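Alkylhalidase CmlS (Streptomyces venezuelae, PDB 3I3L) acts as a flavin-dependent halogenase in chloramphenicol biosynthesis, with its FAD covalently attached to the protein. Local coordinates at residues A[75-80]-A[494-499]. Numbering follows the deposited sequence.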
# COMPACT_ATOMS: atom_id res chain seq x y z
N ASN A 75 14.44 -6.62 5.87
CA ASN A 75 15.13 -7.82 6.34
C ASN A 75 15.99 -8.37 5.20
O ASN A 75 17.16 -8.62 5.41
CB ASN A 75 14.11 -8.85 6.81
CG ASN A 75 14.76 -10.23 7.07
OD1 ASN A 75 15.24 -10.48 8.17
ND2 ASN A 75 14.74 -11.11 6.09
N ARG A 76 15.41 -8.48 3.98
CA ARG A 76 16.12 -8.96 2.80
C ARG A 76 17.25 -8.04 2.33
O ARG A 76 18.10 -8.45 1.55
CB ARG A 76 15.13 -9.25 1.66
CG ARG A 76 14.35 -10.55 1.95
CD ARG A 76 13.29 -10.90 0.88
NE ARG A 76 12.08 -10.08 1.06
CZ ARG A 76 11.53 -9.33 0.10
NH1 ARG A 76 10.41 -8.63 0.36
NH2 ARG A 76 12.06 -9.30 -1.12
N LEU A 77 17.25 -6.80 2.80
CA LEU A 77 18.30 -5.85 2.49
C LEU A 77 19.32 -5.80 3.64
O LEU A 77 20.25 -4.99 3.59
CB LEU A 77 17.75 -4.43 2.30
CG LEU A 77 17.02 -4.12 0.98
CD1 LEU A 77 16.33 -2.73 1.07
CD2 LEU A 77 17.99 -4.21 -0.20
N GLY A 78 19.11 -6.62 4.68
CA GLY A 78 20.15 -6.83 5.71
C GLY A 78 20.06 -5.97 6.94
O GLY A 78 20.99 -5.89 7.74
N LEU A 79 18.90 -5.38 7.16
CA LEU A 79 18.78 -4.46 8.25
C LEU A 79 18.22 -5.03 9.57
O LEU A 79 18.02 -4.30 10.55
CB LEU A 79 17.97 -3.28 7.76
CG LEU A 79 18.86 -2.47 6.79
CD1 LEU A 79 18.03 -1.97 5.67
CD2 LEU A 79 19.45 -1.38 7.51
N GLN A 80 17.96 -6.33 9.57
CA GLN A 80 17.27 -6.98 10.71
C GLN A 80 17.87 -6.70 12.10
O GLN A 80 17.14 -6.42 13.06
CB GLN A 80 17.14 -8.47 10.53
CG GLN A 80 16.03 -8.98 11.33
CD GLN A 80 14.73 -8.26 11.00
OE1 GLN A 80 14.21 -8.34 9.87
NE2 GLN A 80 14.17 -7.57 12.00
N ILE A 494 14.88 -12.56 -3.09
CA ILE A 494 16.14 -12.67 -2.34
C ILE A 494 17.25 -11.74 -2.86
O ILE A 494 17.92 -11.07 -2.08
CB ILE A 494 16.66 -14.13 -2.33
CG1 ILE A 494 15.57 -15.07 -1.80
CG2 ILE A 494 17.99 -14.25 -1.52
CD1 ILE A 494 16.07 -16.36 -1.25
N GLY A 495 17.42 -11.69 -4.16
CA GLY A 495 18.51 -10.92 -4.73
C GLY A 495 18.04 -9.64 -5.42
O GLY A 495 18.84 -8.84 -5.81
N PHE A 496 16.72 -9.48 -5.58
CA PHE A 496 16.13 -8.25 -6.10
C PHE A 496 16.27 -8.03 -7.61
O PHE A 496 16.01 -6.92 -8.09
CB PHE A 496 16.61 -7.05 -5.33
CG PHE A 496 16.07 -6.99 -3.94
CD1 PHE A 496 14.71 -6.81 -3.72
CD2 PHE A 496 16.89 -7.16 -2.86
CE1 PHE A 496 14.20 -6.78 -2.41
CE2 PHE A 496 16.40 -7.09 -1.54
CZ PHE A 496 15.05 -6.88 -1.32
N ARG A 497 16.66 -9.04 -8.38
CA ARG A 497 16.80 -8.82 -9.83
C ARG A 497 15.40 -8.83 -10.41
O ARG A 497 14.53 -9.55 -9.93
CB ARG A 497 17.65 -9.93 -10.53
CG ARG A 497 19.12 -10.13 -9.95
CD ARG A 497 20.11 -9.05 -10.49
NE ARG A 497 21.36 -9.03 -9.73
CZ ARG A 497 22.29 -8.09 -9.78
NH1 ARG A 497 22.18 -7.05 -10.64
NH2 ARG A 497 23.34 -8.17 -8.96
N LEU A 498 15.22 -8.11 -11.52
CA LEU A 498 14.01 -8.21 -12.26
C LEU A 498 14.11 -9.38 -13.23
O LEU A 498 14.91 -9.36 -14.16
CB LEU A 498 13.73 -6.89 -13.03
CG LEU A 498 12.29 -6.76 -13.53
CD1 LEU A 498 11.34 -6.60 -12.36
CD2 LEU A 498 12.12 -5.59 -14.59
N GLU A 499 13.25 -10.38 -13.06
CA GLU A 499 13.32 -11.55 -13.89
C GLU A 499 12.13 -11.54 -14.84
O GLU A 499 11.04 -11.03 -14.53
CB GLU A 499 13.26 -12.84 -13.04
CG GLU A 499 14.37 -13.04 -12.04
CD GLU A 499 14.20 -14.37 -11.20
OE1 GLU A 499 13.10 -14.96 -11.18
OE2 GLU A 499 15.17 -14.77 -10.52
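Phe496 reaches from the loop before strand 498-506 to the end of helix 68-76 and meets Arg76 and Leu77. Its CG stands anti to the carbonyl carbon and beside the backbone N (chi1 -70°), and the end of the ring comes nearer to 75-80 than CB does. Phe496 CD2 lies 4.1 Å from Leu77 CD2. One atom further on, Phe496 CE2 is closer, 3.6 Å from the same Leu77 CD2, and also lies 3.8 Å from Arg76 O. Phe496 CZ, at the tip, meets Arg76 CB at 3.8 Å. On the other branch Phe496 CE1 lies 3.5 Å from Arg76 NH2. The guanidinium and ring planes are 31° apart, an oblique approach. Gly78, with positive phi and two bonds back into the last turn, closes the helix in a Schellman motif; one is Gly78 N to Asn75 O at 2.9 Å. The helix end lies in the FAD-binding family region and the loop in the CmlS C-terminal family region. The Leu77 side chain is about 13 Å from FAD. Arg76 bends at chi3 (-78°), which brings NH2 beside Phe496 CE1 and to a hydrogen bond with Pro493 O. Arg76 NH1 bonds to Ser72 OG, and Trp117 makes a cation-pi contact with Arg76. Without the ring, as with an alanine here, Leu77 CD2 and Arg76 CB would probably lose their partner and a gap would open. Val336 of helix 327-347 and Lys44 of helix 33-44 also touch the Phe496 side chain.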